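Long-range contacts in cryptic loci regulator 2 (Schizosaccharomyces pombe 972h-, PDB 5IKJ), which promotes transcriptional silencing in heterochromatin, acting upstream of histone deacetylases and supporting nucleosome positioning as part of the SHREC repressor complex: residues D21-W27 with T149-Y154; W238-Y242 with F284-Y290; R299-D303 with D529-Y535; W334-F340 with D377-F383. All coordinates share one frame; numbering follows the deposited sequence.

Contact 1 (D21-W27 with T149-Y154); sequences DGRSDTW and TNYQLY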
# COMPACT_ATOMS: atom_id res chain seq x y z
N ASP A 21 -7.25 -9.63 -26.88
CA ASP A 21 -6.22 -10.12 -27.78
C ASP A 21 -6.54 -11.50 -28.34
O ASP A 21 -5.70 -12.09 -29.02
CB ASP A 21 -4.86 -10.16 -27.06
CG ASP A 21 -4.81 -11.22 -25.98
OD1 ASP A 21 -5.88 -11.58 -25.44
OD2 ASP A 21 -3.70 -11.70 -25.66
N GLY A 22 -7.74 -12.02 -28.06
CA GLY A 22 -8.06 -13.37 -28.48
C GLY A 22 -8.01 -13.53 -29.99
O GLY A 22 -8.31 -12.61 -30.75
N ARG A 23 -7.63 -14.73 -30.42
CA ARG A 23 -7.56 -15.08 -31.83
C ARG A 23 -8.40 -16.33 -32.06
O ARG A 23 -8.09 -17.39 -31.50
CB ARG A 23 -6.12 -15.30 -32.28
CG ARG A 23 -5.24 -14.07 -32.12
CD ARG A 23 -3.99 -14.14 -32.98
NE ARG A 23 -4.11 -13.31 -34.18
CZ ARG A 23 -4.15 -13.77 -35.44
NH1 ARG A 23 -4.06 -15.07 -35.70
NH2 ARG A 23 -4.28 -12.92 -36.44
N SER A 24 -9.44 -16.21 -32.88
CA SER A 24 -10.34 -17.33 -33.12
C SER A 24 -9.60 -18.53 -33.71
O SER A 24 -9.98 -19.68 -33.45
CB SER A 24 -11.46 -16.90 -34.06
OG SER A 24 -10.95 -16.53 -35.33
N ASP A 25 -8.54 -18.29 -34.49
CA ASP A 25 -7.86 -19.37 -35.19
C ASP A 25 -6.86 -20.12 -34.31
O ASP A 25 -6.05 -20.89 -34.85
CB ASP A 25 -7.16 -18.84 -36.44
CG ASP A 25 -6.08 -17.81 -36.13
OD1 ASP A 25 -5.70 -17.67 -34.95
OD2 ASP A 25 -5.61 -17.15 -37.08
N THR A 26 -6.88 -19.92 -33.00
CA THR A 26 -6.19 -20.81 -32.08
C THR A 26 -7.09 -21.93 -31.58
O THR A 26 -6.59 -22.88 -30.96
CB THR A 26 -5.64 -20.05 -30.87
OG1 THR A 26 -6.72 -19.46 -30.14
CG2 THR A 26 -4.66 -18.96 -31.30
N TRP A 27 -8.37 -21.80 -31.84
CA TRP A 27 -9.32 -22.78 -31.42
C TRP A 27 -8.98 -24.10 -32.06
O TRP A 27 -8.46 -24.15 -33.16
CB TRP A 27 -10.73 -22.37 -31.78
CG TRP A 27 -11.17 -21.14 -31.13
CD1 TRP A 27 -10.42 -20.32 -30.39
CD2 TRP A 27 -12.46 -20.57 -31.17
NE1 TRP A 27 -11.16 -19.27 -29.96
CE2 TRP A 27 -12.42 -19.40 -30.43
CE3 TRP A 27 -13.66 -20.95 -31.77
CZ2 TRP A 27 -13.52 -18.60 -30.26
CZ3 TRP A 27 -14.75 -20.16 -31.60
CH2 TRP A 27 -14.68 -19.00 -30.85
N THR A 149 -13.74 -11.54 -26.25
CA THR A 149 -13.92 -11.88 -27.65
C THR A 149 -12.84 -12.82 -28.14
O THR A 149 -11.65 -12.64 -27.84
CB THR A 149 -13.93 -10.60 -28.50
OG1 THR A 149 -15.06 -9.80 -28.15
CG2 THR A 149 -13.97 -10.92 -29.99
N ASN A 150 -13.26 -13.85 -28.88
CA ASN A 150 -12.40 -14.84 -29.54
C ASN A 150 -11.81 -15.87 -28.58
O ASN A 150 -10.93 -16.64 -28.99
CB ASN A 150 -11.27 -14.19 -30.33
CG ASN A 150 -11.75 -13.57 -31.63
OD1 ASN A 150 -12.93 -13.28 -31.79
ND2 ASN A 150 -10.83 -13.39 -32.57
N TYR A 151 -12.25 -15.92 -27.32
CA TYR A 151 -11.87 -16.99 -26.41
C TYR A 151 -12.97 -18.04 -26.36
O TYR A 151 -14.16 -17.71 -26.36
CB TYR A 151 -11.59 -16.46 -25.01
CG TYR A 151 -10.21 -15.85 -24.84
CD1 TYR A 151 -9.95 -14.55 -25.24
CD2 TYR A 151 -9.17 -16.59 -24.29
CE1 TYR A 151 -8.69 -13.99 -25.09
CE2 TYR A 151 -7.91 -16.04 -24.14
CZ TYR A 151 -7.68 -14.74 -24.54
OH TYR A 151 -6.42 -14.19 -24.39
N GLN A 152 -12.57 -19.31 -26.32
CA GLN A 152 -13.50 -20.44 -26.33
C GLN A 152 -13.17 -21.39 -25.19
O GLN A 152 -12.01 -21.78 -25.03
CB GLN A 152 -13.45 -21.17 -27.68
CG GLN A 152 -14.49 -22.28 -27.82
CD GLN A 152 -15.91 -21.75 -27.83
OE1 GLN A 152 -16.72 -22.10 -26.97
NE2 GLN A 152 -16.22 -20.89 -28.80
N LEU A 153 -14.19 -21.75 -24.42
CA LEU A 153 -14.02 -22.65 -23.28
C LEU A 153 -14.32 -24.09 -23.69
O LEU A 153 -15.12 -24.34 -24.60
CB LEU A 153 -14.95 -22.23 -22.14
CG LEU A 153 -14.86 -23.02 -20.84
CD1 LEU A 153 -13.53 -22.79 -20.14
CD2 LEU A 153 -16.02 -22.65 -19.92
N TYR A 154 -13.67 -25.03 -23.01
CA TYR A 154 -13.82 -26.45 -23.32
C TYR A 154 -13.74 -27.26 -22.04
O TYR A 154 -13.11 -26.85 -21.06
CB TYR A 154 -12.74 -26.94 -24.29
CG TYR A 154 -12.76 -26.29 -25.65
CD1 TYR A 154 -12.18 -25.04 -25.85
CD2 TYR A 154 -13.34 -26.93 -26.73
CE1 TYR A 154 -12.20 -24.45 -27.10
CE2 TYR A 154 -13.36 -26.34 -27.98
CZ TYR A 154 -12.79 -25.10 -28.16
OH TYR A 154 -12.81 -24.51 -29.40

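Contact 2 (W238-Y242 with F284-Y290); sequences WPSSY and FVEPYQY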
# COMPACT_ATOMS: atom_id res chain seq x y z
N TRP A 238 -5.96 3.99 8.22
CA TRP A 238 -5.61 3.93 9.64
C TRP A 238 -4.33 4.71 9.87
O TRP A 238 -3.31 4.16 10.31
CB TRP A 238 -5.47 2.47 10.09
CG TRP A 238 -6.48 1.55 9.49
CD1 TRP A 238 -6.28 0.65 8.48
CD2 TRP A 238 -7.86 1.44 9.85
NE1 TRP A 238 -7.44 -0.01 8.19
CE2 TRP A 238 -8.43 0.45 9.02
CE3 TRP A 238 -8.67 2.07 10.80
CZ2 TRP A 238 -9.77 0.08 9.11
CZ3 TRP A 238 -10.00 1.70 10.88
CH2 TRP A 238 -10.54 0.72 10.04
N PRO A 239 -4.35 6.02 9.59
CA PRO A 239 -3.09 6.78 9.59
C PRO A 239 -2.52 7.07 10.97
O PRO A 239 -1.30 7.17 11.10
CB PRO A 239 -3.47 8.08 8.86
CG PRO A 239 -4.94 8.22 9.11
CD PRO A 239 -5.49 6.83 9.12
N SER A 240 -3.36 7.23 11.99
CA SER A 240 -2.87 7.57 13.33
C SER A 240 -2.40 6.28 13.99
O SER A 240 -3.13 5.63 14.73
CB SER A 240 -3.95 8.26 14.14
OG SER A 240 -3.38 9.02 15.21
N SER A 241 -1.15 5.91 13.72
CA SER A 241 -0.66 4.58 14.07
C SER A 241 0.85 4.55 13.88
O SER A 241 1.45 5.45 13.29
CB SER A 241 -1.34 3.51 13.21
OG SER A 241 -1.11 3.76 11.83
N TYR A 242 1.46 3.48 14.39
CA TYR A 242 2.86 3.19 14.14
C TYR A 242 2.98 2.27 12.93
O TYR A 242 2.06 1.53 12.59
CB TYR A 242 3.51 2.57 15.37
CG TYR A 242 3.62 3.54 16.52
CD1 TYR A 242 4.72 4.36 16.65
CD2 TYR A 242 2.60 3.64 17.46
CE1 TYR A 242 4.82 5.26 17.70
CE2 TYR A 242 2.70 4.54 18.51
CZ TYR A 242 3.81 5.34 18.63
OH TYR A 242 3.90 6.24 19.67
N PHE A 284 -9.93 4.92 15.06
CA PHE A 284 -8.99 5.84 14.43
C PHE A 284 -7.79 6.12 15.33
O PHE A 284 -6.69 6.39 14.83
CB PHE A 284 -9.71 7.15 14.08
CG PHE A 284 -8.93 8.04 13.14
CD1 PHE A 284 -9.01 7.85 11.77
CD2 PHE A 284 -8.13 9.06 13.63
CE1 PHE A 284 -8.30 8.66 10.91
CE2 PHE A 284 -7.42 9.87 12.77
CZ PHE A 284 -7.51 9.67 11.41
N VAL A 285 -7.97 6.04 16.65
CA VAL A 285 -6.88 6.30 17.59
C VAL A 285 -6.08 5.03 17.87
O VAL A 285 -4.85 5.07 17.93
CB VAL A 285 -7.46 6.90 18.89
CG1 VAL A 285 -6.38 6.99 19.97
CG2 VAL A 285 -8.05 8.27 18.61
N GLU A 286 -6.76 3.90 18.04
CA GLU A 286 -6.12 2.62 18.38
C GLU A 286 -6.62 1.54 17.42
O GLU A 286 -7.35 0.63 17.82
CB GLU A 286 -6.41 2.24 19.83
CG GLU A 286 -5.49 2.90 20.85
CD GLU A 286 -4.22 2.11 21.09
OE1 GLU A 286 -3.89 1.24 20.25
OE2 GLU A 286 -3.54 2.35 22.11
N PRO A 287 -6.24 1.62 16.14
CA PRO A 287 -6.71 0.61 15.18
C PRO A 287 -5.95 -0.71 15.25
O PRO A 287 -6.48 -1.72 14.77
CB PRO A 287 -6.48 1.29 13.83
CG PRO A 287 -5.33 2.21 14.07
CD PRO A 287 -5.44 2.68 15.50
N TYR A 288 -4.76 -0.73 15.83
CA TYR A 288 -3.84 -1.86 15.67
C TYR A 288 -3.45 -2.46 17.01
O TYR A 288 -3.33 -1.76 18.02
CB TYR A 288 -2.56 -1.42 14.95
CG TYR A 288 -2.70 -1.15 13.47
CD1 TYR A 288 -3.27 -2.09 12.62
CD2 TYR A 288 -2.26 0.04 12.92
CE1 TYR A 288 -3.40 -1.85 11.27
CE2 TYR A 288 -2.38 0.30 11.57
CZ TYR A 288 -2.95 -0.65 10.75
OH TYR A 288 -3.07 -0.39 9.40
N GLN A 289 -3.24 -3.77 17.00
CA GLN A 289 -2.30 -4.41 17.91
C GLN A 289 -0.93 -4.37 17.25
O GLN A 289 -0.81 -4.64 16.05
CB GLN A 289 -2.68 -5.86 18.21
CG GLN A 289 -4.12 -6.13 18.57
CD GLN A 289 -4.35 -7.59 18.93
OE1 GLN A 289 -5.04 -8.32 18.22
NE2 GLN A 289 -3.76 -8.02 20.04
N TYR A 290 0.09 -4.04 18.03
CA TYR A 290 1.46 -4.02 17.53
C TYR A 290 2.23 -5.18 18.14
O TYR A 290 2.07 -5.51 19.32
CB TYR A 290 2.15 -2.70 17.85
CG TYR A 290 1.44 -1.50 17.26
CD1 TYR A 290 1.52 -1.22 15.90
CD2 TYR A 290 0.69 -0.65 18.06
CE1 TYR A 290 0.87 -0.12 15.36
CE2 TYR A 290 0.04 0.45 17.53
CZ TYR A 290 0.14 0.71 16.18
OH TYR A 290 -0.51 1.80 15.66

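Contact 3 (R299-D303 with D529-Y535); sequences RYYFD and DDDFYEY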
# COMPACT_ATOMS: atom_id res chain seq x y z
N ARG A 299 14.12 -10.71 22.58
CA ARG A 299 12.79 -10.75 23.17
C ARG A 299 11.73 -10.27 22.18
O ARG A 299 11.90 -9.23 21.53
CB ARG A 299 12.74 -9.89 24.43
CG ARG A 299 13.26 -10.59 25.68
CD ARG A 299 12.36 -11.74 26.08
NE ARG A 299 13.11 -12.98 26.28
CZ ARG A 299 12.56 -14.18 26.44
NH1 ARG A 299 11.24 -14.31 26.43
NH2 ARG A 299 13.33 -15.24 26.62
N TYR A 300 10.65 -11.03 22.06
CA TYR A 300 9.46 -10.60 21.36
C TYR A 300 8.48 -9.99 22.36
O TYR A 300 8.44 -10.39 23.53
CB TYR A 300 8.79 -11.76 20.63
CG TYR A 300 9.68 -12.58 19.72
CD1 TYR A 300 10.93 -12.12 19.32
CD2 TYR A 300 9.26 -13.82 19.24
CE1 TYR A 300 11.74 -12.87 18.48
CE2 TYR A 300 10.06 -14.58 18.41
CZ TYR A 300 11.29 -14.10 18.03
OH TYR A 300 12.09 -14.86 17.20
N TYR A 301 7.70 -9.02 21.90
CA TYR A 301 6.65 -8.42 22.72
C TYR A 301 5.41 -8.28 21.85
O TYR A 301 5.34 -7.40 20.98
CB TYR A 301 7.09 -7.08 23.31
CG TYR A 301 8.03 -7.22 24.48
CD1 TYR A 301 7.63 -7.86 25.65
CD2 TYR A 301 9.33 -6.72 24.42
CE1 TYR A 301 8.49 -7.99 26.72
CE2 TYR A 301 10.19 -6.85 25.49
CZ TYR A 301 9.76 -7.48 26.64
OH TYR A 301 10.62 -7.61 27.71
N PHE A 302 4.43 -9.15 22.07
CA PHE A 302 3.22 -9.18 21.27
C PHE A 302 2.10 -8.38 21.94
O PHE A 302 2.15 -8.08 23.14
CB PHE A 302 2.76 -10.62 21.06
CG PHE A 302 3.81 -11.51 20.46
CD1 PHE A 302 4.78 -12.09 21.25
CD2 PHE A 302 3.82 -11.77 19.09
CE1 PHE A 302 5.74 -12.91 20.70
CE2 PHE A 302 4.78 -12.58 18.54
CZ PHE A 302 5.75 -13.16 19.34
N ASP A 303 1.09 -8.04 21.15
CA ASP A 303 -0.12 -7.39 21.64
C ASP A 303 0.21 -6.10 22.39
O ASP A 303 -0.15 -5.91 23.55
CB ASP A 303 -0.93 -8.35 22.52
CG ASP A 303 -2.22 -7.74 23.02
OD1 ASP A 303 -2.84 -6.96 22.27
OD2 ASP A 303 -2.62 -8.04 24.17
N ASP A 529 12.87 -14.46 14.16
CA ASP A 529 12.93 -15.80 13.60
C ASP A 529 11.51 -16.30 13.32
O ASP A 529 10.52 -15.70 13.74
CB ASP A 529 13.66 -16.75 14.56
CG ASP A 529 15.07 -16.29 14.87
OD1 ASP A 529 15.31 -15.07 14.86
OD2 ASP A 529 15.93 -17.16 15.14
N ASP A 530 11.43 -17.42 12.60
CA ASP A 530 10.13 -17.92 12.15
C ASP A 530 9.19 -18.24 13.31
O ASP A 530 7.97 -18.26 13.11
CB ASP A 530 10.32 -19.17 11.29
CG ASP A 530 10.59 -18.84 9.83
OD1 ASP A 530 10.17 -17.75 9.38
OD2 ASP A 530 11.21 -19.66 9.13
N ASP A 531 9.72 -18.49 14.51
CA ASP A 531 8.85 -18.77 15.65
C ASP A 531 7.97 -17.57 15.98
O ASP A 531 6.84 -17.74 16.45
CB ASP A 531 9.68 -19.17 16.86
CG ASP A 531 10.67 -18.10 17.27
OD1 ASP A 531 11.10 -17.33 16.39
OD2 ASP A 531 11.02 -18.04 18.46
N PHE A 532 8.49 -16.35 15.77
CA PHE A 532 7.71 -15.13 15.98
C PHE A 532 6.30 -15.26 15.43
O PHE A 532 5.32 -14.93 16.11
CB PHE A 532 8.44 -13.96 15.31
CG PHE A 532 7.80 -12.62 15.55
CD1 PHE A 532 6.80 -12.15 14.71
CD2 PHE A 532 8.21 -11.83 16.61
CE1 PHE A 532 6.22 -10.92 14.93
CE2 PHE A 532 7.63 -10.60 16.83
CZ PHE A 532 6.63 -10.14 16.00
N TYR A 533 6.17 -15.74 14.19
CA TYR A 533 4.88 -15.79 13.53
C TYR A 533 4.03 -16.96 14.01
O TYR A 533 2.80 -16.90 13.89
CB TYR A 533 5.09 -15.85 12.02
CG TYR A 533 5.86 -14.65 11.52
CD1 TYR A 533 5.20 -13.46 11.20
CD2 TYR A 533 7.24 -14.69 11.39
CE1 TYR A 533 5.90 -12.36 10.76
CE2 TYR A 533 7.95 -13.59 10.95
CZ TYR A 533 7.27 -12.42 10.64
OH TYR A 533 7.97 -11.33 10.19
N GLU A 534 4.65 -17.94 14.65
CA GLU A 534 3.93 -19.03 15.26
C GLU A 534 3.29 -18.42 16.51
O GLU A 534 2.08 -18.49 16.70
CB GLU A 534 4.86 -20.19 15.63
CG GLU A 534 4.18 -21.29 16.41
CD GLU A 534 4.81 -22.65 16.20
OE1 GLU A 534 6.01 -22.72 15.87
OE2 GLU A 534 4.10 -23.66 16.36
N TYR A 535 4.11 -17.79 17.36
CA TYR A 535 3.61 -17.11 18.54
C TYR A 535 2.53 -16.10 18.18
O TYR A 535 1.45 -16.07 18.79
CB TYR A 535 4.76 -16.40 19.27
CG TYR A 535 5.78 -17.34 19.87
CD1 TYR A 535 5.45 -18.20 20.91
CD2 TYR A 535 7.10 -17.34 19.41
CE1 TYR A 535 6.39 -19.05 21.47
CE2 TYR A 535 8.04 -18.19 19.97
CZ TYR A 535 7.68 -19.04 20.99
OH TYR A 535 8.62 -19.88 21.54

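Contact 4 (W334-F340 with D377-F383); sequences WNLFGIF and DHFYGIF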
# COMPACT_ATOMS: atom_id res chain seq x y z
N TRP A 334 18.74 5.42 6.17
CA TRP A 334 17.55 5.72 5.39
C TRP A 334 17.61 4.91 4.11
O TRP A 334 18.69 4.59 3.61
CB TRP A 334 17.43 7.22 5.07
CG TRP A 334 18.57 7.77 4.26
CD1 TRP A 334 19.75 8.27 4.73
CD2 TRP A 334 18.63 7.88 2.83
NE1 TRP A 334 20.54 8.69 3.68
CE2 TRP A 334 19.87 8.46 2.51
CE3 TRP A 334 17.75 7.55 1.80
CZ2 TRP A 334 20.26 8.71 1.19
CZ3 TRP A 334 18.14 7.80 0.49
CH2 TRP A 334 19.38 8.38 0.20
N ASN A 335 16.43 4.56 3.58
CA ASN A 335 16.37 3.78 2.35
C ASN A 335 15.06 4.06 1.63
O ASN A 335 13.99 4.02 2.23
CB ASN A 335 16.51 2.28 2.64
CG ASN A 335 15.45 1.76 3.60
OD1 ASN A 335 15.46 2.11 4.78
ND2 ASN A 335 14.56 0.91 3.11
N LEU A 336 15.16 4.35 0.33
CA LEU A 336 13.99 4.46 -0.52
C LEU A 336 13.42 3.07 -0.80
O LEU A 336 14.13 2.06 -0.77
CB LEU A 336 14.35 5.14 -1.84
CG LEU A 336 14.64 6.64 -1.84
CD1 LEU A 336 15.52 7.00 -3.02
CD2 LEU A 336 13.35 7.44 -1.88
N PHE A 337 12.12 3.03 -1.08
CA PHE A 337 11.47 1.78 -1.45
C PHE A 337 10.23 2.08 -2.28
O PHE A 337 9.67 3.18 -2.21
CB PHE A 337 11.10 0.94 -0.22
CG PHE A 337 10.23 1.67 0.76
CD1 PHE A 337 8.85 1.71 0.60
CD2 PHE A 337 10.78 2.30 1.86
CE1 PHE A 337 8.05 2.37 1.50
CE2 PHE A 337 9.98 2.96 2.77
CZ PHE A 337 8.61 3.00 2.59
N GLY A 338 9.81 1.09 -3.06
CA GLY A 338 8.56 1.18 -3.79
C GLY A 338 8.63 2.05 -5.03
O GLY A 338 7.84 2.98 -5.18
N ILE A 339 9.57 1.76 -5.92
CA ILE A 339 9.67 2.51 -7.17
C ILE A 339 8.44 2.24 -8.02
O ILE A 339 7.92 1.12 -8.05
CB ILE A 339 10.97 2.14 -7.91
CG1 ILE A 339 11.23 3.14 -9.04
CG2 ILE A 339 10.90 0.72 -8.46
CD1 ILE A 339 12.63 3.05 -9.62
N PHE A 340 7.98 3.27 -8.72
CA PHE A 340 6.81 3.13 -9.58
C PHE A 340 6.88 4.18 -10.68
O PHE A 340 7.68 5.12 -10.62
CB PHE A 340 5.51 3.27 -8.79
CG PHE A 340 5.22 4.66 -8.32
CD1 PHE A 340 5.88 5.19 -7.22
CD2 PHE A 340 4.30 5.45 -8.99
CE1 PHE A 340 5.62 6.47 -6.79
CE2 PHE A 340 4.04 6.74 -8.57
CZ PHE A 340 4.70 7.25 -7.47
N ASP A 377 13.23 9.05 -11.01
CA ASP A 377 12.68 7.85 -10.39
C ASP A 377 11.80 8.26 -9.22
O ASP A 377 12.22 9.06 -8.37
CB ASP A 377 13.80 6.92 -9.92
CG ASP A 377 14.52 6.25 -11.07
OD1 ASP A 377 13.93 6.14 -12.17
OD2 ASP A 377 15.67 5.81 -10.87
N HIS A 378 10.59 7.72 -9.18
CA HIS A 378 9.62 8.05 -8.15
C HIS A 378 9.43 6.85 -7.22
O HIS A 378 9.54 5.70 -7.64
CB HIS A 378 8.28 8.45 -8.78
CG HIS A 378 8.38 9.66 -9.66
ND1 HIS A 378 7.96 10.91 -9.26
CD2 HIS A 378 8.87 9.81 -10.91
CE1 HIS A 378 8.18 11.78 -10.23
NE2 HIS A 378 8.73 11.14 -11.25
N PHE A 379 9.14 7.14 -5.95
CA PHE A 379 9.14 6.13 -4.91
C PHE A 379 7.94 6.30 -3.99
O PHE A 379 7.57 7.42 -3.64
CB PHE A 379 10.43 6.18 -4.10
CG PHE A 379 11.65 5.80 -4.88
CD1 PHE A 379 12.05 4.47 -4.95
CD2 PHE A 379 12.40 6.75 -5.55
CE1 PHE A 379 13.17 4.11 -5.67
CE2 PHE A 379 13.52 6.40 -6.27
CZ PHE A 379 13.91 5.07 -6.33
N TYR A 380 7.35 5.17 -3.60
CA TYR A 380 6.21 5.18 -2.69
C TYR A 380 6.57 5.82 -1.35
O TYR A 380 5.76 6.54 -0.76
CB TYR A 380 5.71 3.76 -2.45
CG TYR A 380 4.44 3.40 -3.17
CD1 TYR A 380 4.46 2.97 -4.49
CD2 TYR A 380 3.22 3.48 -2.52
CE1 TYR A 380 3.29 2.63 -5.14
CE2 TYR A 380 2.05 3.15 -3.16
CZ TYR A 380 2.09 2.73 -4.47
OH TYR A 380 0.91 2.39 -5.09
N GLY A 381 7.78 5.56 -0.86
CA GLY A 381 8.10 6.00 0.49
C GLY A 381 9.59 5.89 0.76
O GLY A 381 10.38 5.52 -0.10
N ILE A 382 9.94 6.22 2.01
CA ILE A 382 11.33 6.28 2.43
C ILE A 382 11.38 6.14 3.95
O ILE A 382 10.60 6.77 4.67
CB ILE A 382 11.98 7.60 1.98
CG1 ILE A 382 13.48 7.59 2.26
CG2 ILE A 382 11.31 8.79 2.67
CD1 ILE A 382 14.23 8.73 1.59
N PHE A 383 12.28 5.29 4.44
CA PHE A 383 12.58 5.26 5.86
C PHE A 383 13.53 6.40 6.19
O PHE A 383 14.61 6.50 5.59
CB PHE A 383 13.22 3.92 6.26
CG PHE A 383 12.23 2.82 6.51
CD1 PHE A 383 11.59 2.72 7.73
CD2 PHE A 383 11.96 1.88 5.53
CE1 PHE A 383 10.69 1.70 7.97
CE2 PHE A 383 11.06 0.86 5.77
CZ PHE A 383 10.42 0.77 6.99

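Contact 1 (D21-W27 with T149-Y154)
The indole of W27 lies across Q152, whose CB sits over the centre of the six-membered ring in a CH-pi contact, 3.6 Å from its centroid. The Q152 chain is bent at chi2 (65°), which brings NE2 over the same face, 3.2 Å from W27 CH2, with the amide plane almost perpendicular to the indole. In the ring plane, W27 NE1 donates to N150 O at 2.8 Å, reaching the oxygen from above its carbonyl plane. Replacing W27 by an alanine is likely to leave N150 O without this donor and Q152 CB without its ring. The contact lays the loop that follows strand 14-17 against the start of strand 152-156, the central strand of a three-stranded antiparallel sheet. G22 fits closely, its CA 3.5 Å from Y151 CE1, where a side chain would clash with T149 O. N150 ND2 gives only a weak bond to G22 O. The Y151 hydroxyl donates to D21 OD1 at 2.9 Å, on the syn side of the carboxylate, while D21 OD2 is hydrogen-bonded to H189 NE2. H189 is a zinc ligand with C204, C206 and C209, so D21 lies in the second shell of the metal site.

Contact 2 (W238-Y242 with F284-Y290)
W238 and P287 pack at the apolar centre, the six-membered side of the indole meeting the proline ring with CE3 3.8 Å from P287 CB. Segment 238-242 is the loop from helix 214-237 to strand 247-252; 284-290 runs from the end of helix 278-285 into strand 288-294 of the same five-stranded antiparallel sheet. Beside the proline, the Y288 ring lies oblique to the indole, its OH 3.5 Å from W238 CD1; the indole NE1 itself is hydrogen-bonded to T74. On the other flank P239 crosses F284 at about a right angle, CG to CZ 3.7 Å. F284 CG is anti to the backbone N (chi1 -166°), which brings the ring to this proline and to R461, M465 and L469 of helix 461-469. S240, the centre of an inverse gamma turn, brings the chain round so that its CB rests against F284 O.

Toward the polar edge, Y242 directs its ring edge at the face of Y290, with planes at 86° and centroids 5.7 Å apart. The Y290 hydroxyl accepts the backbone N-H of Y242, N to OH 2.9 Å, in a fairly straight bond. A phenylalanine in place of Y290 would probably leave the Y242 N-H without its acceptor. S241 CB meets the edge of the Y288 ring, and chi1 of 58° turns S241 OG back along its own segment to donate to W238 O at 2.7 Å, in the carbonyl plane.

Contact 3 (R299-D303 with D529-Y535)
Strand 300-302 and helix 531-535 run in roughly the same direction, their axes 25° apart and 10.1 Å from each other at closest approach. The strand is at the edge of a five-stranded antiparallel sheet, and the near-C-terminal helix packs against it through an aromatic cluster of Y300, F302 and F532. F532 presents its edge to the face of Y300, with planes at 68° and CD2 3.5 Å from Y300 CD2. The other side of this grouping is less regular: F302 CE2 lies over the centre of the F532 ring, but the rings are oblique and do not form a parallel stack. F532 CG is anti to the backbone N (chi1 -175°), which carries the ring along the helix flank to both strand residues. It also touches H291 and V262 of the next two strands of the sheet, and is buried. F302 extends farther along the helix, setting CZ 3.4 Å from Y535 CB, while Y535 CD2 approaches the edge of the Y300 ring.

Near the N-terminal end of the helix the Y300 hydroxyl is gripped by two bonds. It accepts from D529 N at 3.2 Å and donates to the carboxylate of D531, so the one oxygen joins D529 and D531 to the strand. D530 points away from the strand, and its partner is a basic side chain of another protein chain, with which it forms a salt bridge. The D531 acceptor is OD1, met by Y300 OH at 2.8 Å on the syn side, slightly out of the carboxylate plane.

Contact 4 (W334-F340 with D377-F383)
Backbone hydrogen bonds join strand 334-340 to 377-379 and 381-383, both antiparallel to it. F337 N donates to G381 O at 3.2 Å, F383 N to N335 O, and F340 N to H378 O; G381 N returns a weak bond to F337 O. Y380 N reaches G338 O at 2.7 Å. Y380 and G381 both face F337, a classic beta bulge, and two glycines fit this bend: G338 has a positive phi, and a side chain on it would strike Y380 CB, while one on G381 would strike the F337 ring.

Apolar packing joins L336, I339, F379 and I382 on one face, with W334 beside them. The F379 ring is held between L336 CD1 over one side and I339 CG1 over the other, and I382 CD1 meets both L336 CD2 and W334 CE3, the latter at 3.7 Å.

Aromatic contacts link F337, F340, H378 and F383 on the other face, with Y380 at the bend. F337 CG stands between its backbone N and carbonyl carbon (chi1 56°), folding the ring over G381, whose CA makes a CH-pi contact at 4.1 Å from the centroid; F337 CE2 then touches F383 CD2 at 3.6 Å. H378 CB lies over one face of F340, and Y380 turns its ring edge toward the opposite face, planes at 64°. H378 ND1 is hydrogen-bonded to D416, and Y380 packs on M227, F228 and C231.

Another protein chain packs on W334 and F340. Segment 377-383 turns a corner at Y380 within a curled sheet, consistent with an SH3-like barrel, the clan of this Clr2 family.

Contact 2 is the buried one, contact 4 is partly buried, and contacts 1 and 3 lie at the surface. Contacts 2 and 3 share a sheet: strands 288-294 and 300-304 are neighbours in it, and Q289 NE2 probably bonds D303 OD1 at 2.6 Å. Contact 4 belongs to a different, curled sheet, its nearest atoms about 9 Å from contact 2, and alone relies on a ladder of backbone bonds. The others work mainly through side chains: aromatic and proline packing in contact 2, an aromatic cluster with a carboxylate at its rim in contact 3. Contact 1, centred about 41 Å or more from the others, pairs an indole with a glutamine, carries polar bonds and adjoins the zinc site.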